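Side-chain contacts in erythromycin dehydratase (Saccharopolyspora erythraea, PDB 3EL6), which probably catalyses the dehydration of a beta-hydroxyacyl polyketide intermediate during assembly of the erythromycin macrolide core by a modular polyketide synthase: residues A[184-187]-A[192-195]; A[64-69]-A[76-81]; A[198-203]-A[237-242]. All blocks are in the same frame, centred on the assembly; numbering follows the deposited sequence.

In the fold
The three contacts follow one another along the chain, with no nesting or crossing. Contact 2 comes first: it closes the short hairpin of strands 69-71 and 74-75 and leads into helix 79-93. Contact 1 closes the tight turn from helix 182-188 into strand 191-193. Contact 3 spans a much longer excursion, bringing the start of strand 200-206 against the loop that follows helix 227-235. Contacts 1 and 2 meet directly, because strand 191-193 pairs with strand 69-71 and so joins the two sequence halves of the double hotdog. Contact 1 also reaches contact 3 through Gln198, whereas contacts 2 and 3 do not touch.

Contact 1. Residues A[184-187]-A[192-195]; sequences DGLA and EYGP
Glu192 lies against Ala187 where the chain leaves helix 182-188 and turns into the short strand 191-193. The two CA atoms, of Ala187 and Glu192, are just 4.5 Å apart, yet no hydrogen bond links the segments, and the side chains meet through carbon atoms. The CB of Glu192 departs from the helix, but its CG, placed opposite the carbonyl carbon and next to the backbone N (chi1 -63°), swings back alongside the last turn. There CG of Glu192 sits 4.2 Å from CA of Ala187, and the same CG is 4.2 Å from the Ala187 CB. Beyond CG the glutamate chain runs on extended, so only its aliphatic part touches, and the carboxylate is carried past the alanine.

One residue earlier in the helix, Leu186 faces the strand squarely and sends out a single methyl. Its CD1 approaches the Tyr193 ring at CE2, 3.9 Å away, with CD2 of the same ring at 4.2 Å. The two side chains are slanted against each other. Tyr193 itself turns its ring back toward the leucine from a CB that starts out level with the helix.

This is a small surface contact on a helix-turn-strand unit. Strand 191-193 is an outer strand, paired through Glu192 with Val70 of strand 69-71; the Tyr193 ring meets that of His69 with the planes about 65° apart, and the tyrosine side chain also touches Asp231 and Gln235 of helix 227-235.

Contact 2. Residues A[64-69]-A[76-81]; sequences PWLAEH and LVPGSV
His69 and Pro78 pass in opposite directions, the proline lying over one face of the imidazole. Its CG stands 4.0 Å from the centroid of the His69 ring, 15° from the ring normal, a CH-pi contact. The ring's edge serves a hydrogen bond: ND1 of His69 donates to O of Leu76 over 2.7 Å, with the carbonyl oxygen 20° out of the ring plane. Placing CG opposite the backbone N, with chi1 at -177°, sends the imidazole across to this carbonyl. Face and edge together fix the ring's rotation. The Leu76 oxygen is gripped twice, for a water also donates to it and, at 2.6 Å, to O of Leu66. A backbone bond from Leu76 N to His69 O completes the closure.

Nearer residue 64, Leu66 crosses Pro78 at about a right angle, its CD2 4.2 Å from the proline CD and equally near CG2 of Val77. Trp65 offers an edge: CG2 of Val81 lies in the indole plane, 3.9 Å from Trp65 CZ3.

His69 and Pro78 fit the ends of the HXXXGXXXXP signature of polyketide synthase dehydratases, whose histidine belongs to the active site in this family, so the contact probably frames that site. The contact packs the loop after strand 52-58, whose Leu58 touches Leu66, Val77 and Val81, onto the start of helix 79-93, with helix 227-235 alongside Trp65 and Ser80.

Contact 3. Residues A[198-203]-A[237-242]; sequences QALRAA and LSLGAL
In the second half of the double hotdog, Leu200 and Ala203 at the beginning of strand 200-206 pack against Leu239, in the loop that follows helix 227-235. The strand carries a classic beta bulge, in which Arg201 and Ala202 both face Glu213 of strand 209-215. In a regular strand, residues three apart would point to opposite sides; with the extra residue of the bulge, Leu200 and Ala203 can both point their CB atoms toward Leu239.

One methyl does all the touching from the loop side. CD1 of Leu239 comes to 3.5 Å from CB of Ala203, a tight approach for two methyls, and the same CD1 lies 4.2 Å from CD1 of Leu200. The two leucines reach out tip to tip, while Ala203 meets the methyl with its short stub. Leu239 gets there with a stretched chain: CG lies opposite its own carbonyl carbon and CD1 continues the line at chi2 177°, bridging strand and loop, whose nearest CA atoms, those of Ala203 and Leu239, are 8.2 Å apart.

Around the leucine, His182 of helix 182-188, Val210 of strand 209-215 and the loop residue Leu179 add further contacts, and His182 also touches Leu200. With no hydrogen bond or charge pairing across the two segments, the contact is purely apolar: one leucine methyl against an alanine and a leucine methyl, relying on van der Waals contact and exclusion of water.

Contact 1. Residues A[184-187]-A[192-195]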
loop_
_atom_site.group_PDB
_atom_site.type_symbol
_atom_site.label_atom_id
_atom_site.label_comp_id
_atom_site.label_asym_id
_atom_site.label_seq_id
_atom_site.Cartn_x
_atom_site.Cartn_y
_atom_site.Cartn_z
ATOM N N ASP A 184 -6.452 -43.066 -1.990
ATOM C CA ASP A 184 -6.995 -43.760 -3.172
ATOM C C ASP A 184 -8.469 -43.453 -3.318
ATOM O O ASP A 184 -8.925 -43.042 -4.382
ATOM C CB ASP A 184 -6.791 -45.274 -3.074
ATOM C CG ASP A 184 -5.327 -45.682 -3.155
ATOM O OD1 ASP A 184 -4.557 -44.993 -3.857
ATOM O OD2 ASP A 184 -4.940 -46.710 -2.511
ATOM N N GLY A 185 -9.221 -43.656 -2.245
ATOM C CA GLY A 185 -10.630 -43.297 -2.210
ATOM C C GLY A 185 -10.860 -41.859 -2.662
ATOM O O GLY A 185 -11.725 -41.580 -3.517
ATOM N N LEU A 186 -10.114 -40.921 -2.077
ATOM C CA LEU A 186 -10.297 -39.528 -2.451
ATOM C C LEU A 186 -10.012 -39.288 -3.934
ATOM O O LEU A 186 -10.774 -38.571 -4.617
ATOM C CB LEU A 186 -9.453 -38.612 -1.563
ATOM C CG LEU A 186 -10.072 -38.364 -0.192
ATOM C CD1 LEU A 186 -9.111 -37.556 0.637
ATOM C CD2 LEU A 186 -11.355 -37.608 -0.356
ATOM N N ALA A 187 -8.912 -39.855 -4.428
ATOM C CA ALA A 187 -8.558 -39.721 -5.831
ATOM C C ALA A 187 -9.721 -40.161 -6.737
ATOM O O ALA A 187 -10.074 -39.453 -7.684
ATOM C CB ALA A 187 -7.285 -40.474 -6.158
ATOM N N GLU A 192 -7.292 -35.340 -5.877
ATOM C CA GLU A 192 -6.051 -36.040 -6.072
ATOM C C GLU A 192 -4.919 -35.373 -5.333
ATOM O O GLU A 192 -4.341 -34.400 -5.824
ATOM C CB GLU A 192 -5.714 -36.110 -7.545
ATOM C CG GLU A 192 -6.738 -36.907 -8.335
ATOM C CD GLU A 192 -6.477 -36.846 -9.839
ATOM O OE1 GLU A 192 -5.293 -36.897 -10.250
ATOM O OE2 GLU A 192 -7.468 -36.736 -10.603
ATOM N N TYR A 193 -4.593 -35.914 -4.163
ATOM C CA TYR A 193 -3.478 -35.403 -3.354
ATOM C C TYR A 193 -2.227 -36.210 -3.630
ATOM O O TYR A 193 -2.217 -37.426 -3.399
ATOM C CB TYR A 193 -3.811 -35.514 -1.855
ATOM C CG TYR A 193 -4.951 -34.638 -1.351
ATOM C CD1 TYR A 193 -4.745 -33.310 -1.005
ATOM C CD2 TYR A 193 -6.221 -35.164 -1.180
ATOM C CE1 TYR A 193 -5.805 -32.522 -0.503
ATOM C CE2 TYR A 193 -7.261 -34.421 -0.688
ATOM C CZ TYR A 193 -7.067 -33.103 -0.367
ATOM O OH TYR A 193 -8.148 -32.389 0.098
ATOM N N GLY A 194 -1.171 -35.565 -4.104
ATOM C CA GLY A 194 0.095 -36.243 -4.337
ATOM C C GLY A 194 0.780 -36.482 -3.006
ATOM O O GLY A 194 0.323 -35.981 -1.978
ATOM N N PRO A 195 1.883 -37.234 -3.004
ATOM C CA PRO A 195 2.591 -37.572 -1.737
ATOM C C PRO A 195 2.867 -36.343 -0.813
ATOM O O PRO A 195 2.873 -36.475 0.391
ATOM C CB PRO A 195 3.924 -38.201 -2.221
ATOM C CG PRO A 195 3.511 -38.860 -3.545
ATOM C CD PRO A 195 2.492 -37.897 -4.188
#

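Contact 2. Residues A[64-69]-A[76-81]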
loop_
_atom_site.group_PDB
_atom_site.type_symbol
_atom_site.label_atom_id
_atom_site.label_comp_id
_atom_site.label_asym_id
_atom_site.label_seq_id
_atom_site.Cartn_x
_atom_site.Cartn_y
_atom_site.Cartn_z
ATOM N N PRO A 64 7.022 -26.849 -5.755
ATOM C CA PRO A 64 6.515 -27.924 -6.613
ATOM C C PRO A 64 5.295 -28.612 -6.028
ATOM O O PRO A 64 4.500 -29.197 -6.741
ATOM C CB PRO A 64 7.725 -28.908 -6.758
ATOM C CG PRO A 64 8.943 -28.064 -6.485
ATOM C CD PRO A 64 8.490 -26.837 -5.608
ATOM N N TRP A 65 5.114 -28.533 -4.716
ATOM C CA TRP A 65 3.942 -29.152 -4.116
ATOM C C TRP A 65 2.662 -28.566 -4.604
ATOM O O TRP A 65 1.633 -29.184 -4.522
ATOM C CB TRP A 65 4.003 -29.052 -2.573
ATOM C CG TRP A 65 4.417 -27.680 -2.022
ATOM C CD1 TRP A 65 5.648 -27.282 -1.677
ATOM C CD2 TRP A 65 3.534 -26.565 -1.730
ATOM N NE1 TRP A 65 5.610 -25.977 -1.189
ATOM C CE2 TRP A 65 4.318 -25.538 -1.205
ATOM C CE3 TRP A 65 2.152 -26.364 -1.865
ATOM C CZ2 TRP A 65 3.779 -24.291 -0.800
ATOM C CZ3 TRP A 65 1.613 -25.101 -1.461
ATOM C CH2 TRP A 65 2.428 -24.125 -0.937
ATOM N N LEU A 66 2.708 -27.356 -5.151
ATOM C CA LEU A 66 1.471 -26.815 -5.767
ATOM C C LEU A 66 0.870 -27.761 -6.835
ATOM O O LEU A 66 -0.377 -27.901 -7.018
ATOM C CB LEU A 66 1.753 -25.398 -6.281
ATOM C CG LEU A 66 1.844 -24.361 -5.149
ATOM C CD1 LEU A 66 2.525 -23.062 -5.619
ATOM C CD2 LEU A 66 0.440 -24.058 -4.553
ATOM N N ALA A 67 1.749 -28.482 -7.512
ATOM C CA ALA A 67 1.268 -29.330 -8.586
ATOM C C ALA A 67 0.543 -30.567 -8.040
ATOM O O ALA A 67 -0.155 -31.296 -8.798
ATOM C CB ALA A 67 2.462 -29.749 -9.463
ATOM N N GLU A 68 0.690 -30.826 -6.732
ATOM C CA GLU A 68 0.133 -32.073 -6.140
ATOM C C GLU A 68 -1.208 -31.938 -5.413
ATOM O O GLU A 68 -1.602 -32.831 -4.659
ATOM C CB GLU A 68 1.187 -32.718 -5.233
ATOM C CG GLU A 68 2.413 -33.121 -6.053
ATOM C CD GLU A 68 3.268 -34.184 -5.452
ATOM O OE1 GLU A 68 3.252 -34.342 -4.196
ATOM O OE2 GLU A 68 4.026 -34.818 -6.258
ATOM N N HIS A 69 -1.922 -30.830 -5.658
ATOM C CA HIS A 69 -3.247 -30.618 -5.096
ATOM C C HIS A 69 -4.200 -30.377 -6.241
ATOM O O HIS A 69 -4.463 -29.216 -6.597
ATOM C CB HIS A 69 -3.243 -29.418 -4.131
ATOM C CG HIS A 69 -4.553 -29.180 -3.454
ATOM N ND1 HIS A 69 -5.478 -28.265 -3.923
ATOM C CD2 HIS A 69 -5.093 -29.728 -2.337
ATOM C CE1 HIS A 69 -6.535 -28.266 -3.125
ATOM N NE2 HIS A 69 -6.328 -29.142 -2.154
ATOM N N LEU A 76 -5.520 -26.618 -8.193
ATOM C CA LEU A 76 -6.115 -25.589 -7.354
ATOM C C LEU A 76 -5.170 -25.289 -6.219
ATOM O O LEU A 76 -4.695 -26.205 -5.526
ATOM C CB LEU A 76 -7.449 -26.059 -6.779
ATOM C CG LEU A 76 -8.523 -26.347 -7.806
ATOM C CD1 LEU A 76 -9.810 -26.466 -7.048
ATOM C CD2 LEU A 76 -8.594 -25.202 -8.827
ATOM N N VAL A 77 -4.876 -24.009 -6.012
ATOM C CA VAL A 77 -4.120 -23.622 -4.831
ATOM C C VAL A 77 -5.015 -23.928 -3.586
ATOM O O VAL A 77 -6.200 -23.514 -3.503
ATOM C CB VAL A 77 -3.778 -22.108 -4.882
ATOM C CG1 VAL A 77 -3.079 -21.662 -3.581
ATOM C CG2 VAL A 77 -2.850 -21.843 -6.079
ATOM N N PRO A 78 -4.459 -24.648 -2.615
ATOM C CA PRO A 78 -5.235 -24.940 -1.413
ATOM C C PRO A 78 -5.566 -23.624 -0.631
ATOM O O PRO A 78 -4.731 -22.712 -0.527
ATOM C CB PRO A 78 -4.299 -25.785 -0.564
ATOM C CG PRO A 78 -3.122 -26.135 -1.437
ATOM C CD PRO A 78 -3.051 -25.081 -2.514
ATOM N N GLY A 79 -6.790 -23.544 -0.133
ATOM C CA GLY A 79 -7.186 -22.408 0.716
ATOM C C GLY A 79 -6.240 -22.150 1.853
ATOM O O GLY A 79 -6.119 -20.985 2.317
ATOM N N SER A 80 -5.562 -23.194 2.341
ATOM C CA SER A 80 -4.638 -23.026 3.449
ATOM C C SER A 80 -3.468 -22.128 3.088
ATOM O O SER A 80 -2.866 -21.537 3.957
ATOM C CB SER A 80 -4.067 -24.399 3.878
ATOM O OG SER A 80 -3.431 -24.967 2.748
ATOM N N VAL A 81 -3.140 -22.012 1.805
ATOM C CA VAL A 81 -2.103 -21.065 1.405
ATOM C C VAL A 81 -2.543 -19.618 1.773
ATOM O O VAL A 81 -1.713 -18.783 2.217
ATOM C CB VAL A 81 -1.823 -21.195 -0.137
ATOM C CG1 VAL A 81 -0.955 -20.015 -0.681
ATOM C CG2 VAL A 81 -1.098 -22.559 -0.347
HETATM O O HOH W 1 -1.923 -26.300 -5.649
#

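Contact 3. Residues A[198-203]-A[237-242]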
loop_
_atom_site.group_PDB
_atom_site.type_symbol
_atom_site.label_atom_id
_atom_site.label_comp_id
_atom_site.label_asym_id
_atom_site.label_seq_id
_atom_site.Cartn_x
_atom_site.Cartn_y
_atom_site.Cartn_z
ATOM N N GLN A 198 -0.068 -36.025 1.318
ATOM C CA GLN A 198 -0.552 -37.228 1.994
ATOM C C GLN A 198 0.009 -37.228 3.406
ATOM O O GLN A 198 0.747 -38.135 3.829
ATOM C CB GLN A 198 -0.127 -38.444 1.166
ATOM C CG GLN A 198 -0.796 -38.419 -0.166
ATOM C CD GLN A 198 -0.417 -39.586 -1.038
ATOM O OE1 GLN A 198 0.228 -40.524 -0.556
ATOM N NE2 GLN A 198 -0.772 -39.525 -2.321
ATOM N N ALA A 199 -0.391 -36.237 4.204
ATOM C CA ALA A 199 0.295 -35.952 5.450
ATOM C C ALA A 199 -0.463 -36.462 6.685
ATOM O O ALA A 199 -0.004 -36.249 7.791
ATOM C CB ALA A 199 0.544 -34.413 5.601
ATOM N N LEU A 200 -1.616 -37.093 6.491
ATOM C CA LEU A 200 -2.288 -37.798 7.623
ATOM C C LEU A 200 -1.491 -39.078 7.911
ATOM O O LEU A 200 -1.449 -39.952 7.051
ATOM C CB LEU A 200 -3.727 -38.123 7.231
ATOM C CG LEU A 200 -4.647 -36.918 7.071
ATOM C CD1 LEU A 200 -6.022 -37.415 6.509
ATOM C CD2 LEU A 200 -4.914 -36.230 8.402
ATOM N N ARG A 201 -0.757 -39.124 9.010
ATOM C CA ARG A 201 0.176 -40.248 9.276
ATOM C C ARG A 201 -0.527 -41.338 10.152
ATOM O O ARG A 201 -0.205 -42.549 10.076
ATOM C CB ARG A 201 1.426 -39.764 9.981
ATOM C CG ARG A 201 2.242 -38.691 9.217
ATOM C CD ARG A 201 2.810 -39.192 7.837
ATOM N NE ARG A 201 3.217 -37.994 7.071
ATOM C CZ ARG A 201 3.487 -37.959 5.777
ATOM N NH1 ARG A 201 3.585 -39.097 5.087
ATOM N NH2 ARG A 201 3.718 -36.786 5.183
ATOM N N ALA A 202 -1.450 -40.902 11.010
ATOM C CA ALA A 202 -2.220 -41.851 11.866
ATOM C C ALA A 202 -3.503 -41.166 12.311
ATOM O O ALA A 202 -3.533 -39.925 12.374
ATOM C CB ALA A 202 -1.370 -42.222 13.100
ATOM N N ALA A 203 -4.586 -41.917 12.544
ATOM C CA ALA A 203 -5.802 -41.266 12.994
ATOM C C ALA A 203 -6.621 -42.239 13.861
ATOM O O ALA A 203 -6.506 -43.481 13.719
ATOM C CB ALA A 203 -6.655 -40.837 11.807
ATOM N N LEU A 237 -11.024 -33.282 8.639
ATOM C CA LEU A 237 -12.479 -33.206 8.548
ATOM C C LEU A 237 -13.040 -34.321 7.677
ATOM O O LEU A 237 -14.226 -34.676 7.805
ATOM C CB LEU A 237 -12.957 -31.845 8.004
ATOM C CG LEU A 237 -13.171 -30.771 9.113
ATOM C CD1 LEU A 237 -11.941 -30.483 9.895
ATOM C CD2 LEU A 237 -13.769 -29.423 8.537
ATOM N N SER A 238 -12.220 -34.871 6.781
ATOM C CA SER A 238 -12.673 -35.962 5.938
ATOM C C SER A 238 -12.827 -37.291 6.700
ATOM O O SER A 238 -13.470 -38.220 6.196
ATOM C CB SER A 238 -11.745 -36.149 4.730
ATOM O OG SER A 238 -10.531 -36.813 5.110
ATOM N N LEU A 239 -12.275 -37.372 7.902
ATOM C CA LEU A 239 -12.259 -38.625 8.670
ATOM C C LEU A 239 -13.453 -38.785 9.621
ATOM O O LEU A 239 -13.630 -39.848 10.232
ATOM C CB LEU A 239 -10.969 -38.727 9.484
ATOM C CG LEU A 239 -9.664 -38.709 8.673
ATOM C CD1 LEU A 239 -8.451 -38.748 9.602
ATOM C CD2 LEU A 239 -9.646 -39.863 7.669
ATOM N N GLY A 240 -14.238 -37.722 9.777
ATOM C CA GLY A 240 -15.313 -37.705 10.768
ATOM C C GLY A 240 -16.663 -37.862 10.099
ATOM O O GLY A 240 -16.744 -38.240 8.919
ATOM N N ALA A 241 -17.723 -37.556 10.842
ATOM C CA ALA A 241 -19.083 -37.611 10.299
ATOM C C ALA A 241 -19.191 -36.717 9.069
ATOM O O ALA A 241 -20.139 -36.817 8.299
ATOM C CB ALA A 241 -20.100 -37.191 11.348
ATOM N N LEU A 242 -18.218 -35.837 8.867
ATOM C CA LEU A 242 -18.287 -34.960 7.693
ATOM C C LEU A 242 -17.965 -35.664 6.380
ATOM O O LEU A 242 -18.664 -35.459 5.385
ATOM C CB LEU A 242 -17.415 -33.704 7.863
ATOM C CG LEU A 242 -18.132 -32.462 8.407
ATOM C CD1 LEU A 242 -18.851 -32.779 9.699
ATOM C CD2 LEU A 242 -17.163 -31.314 8.601
#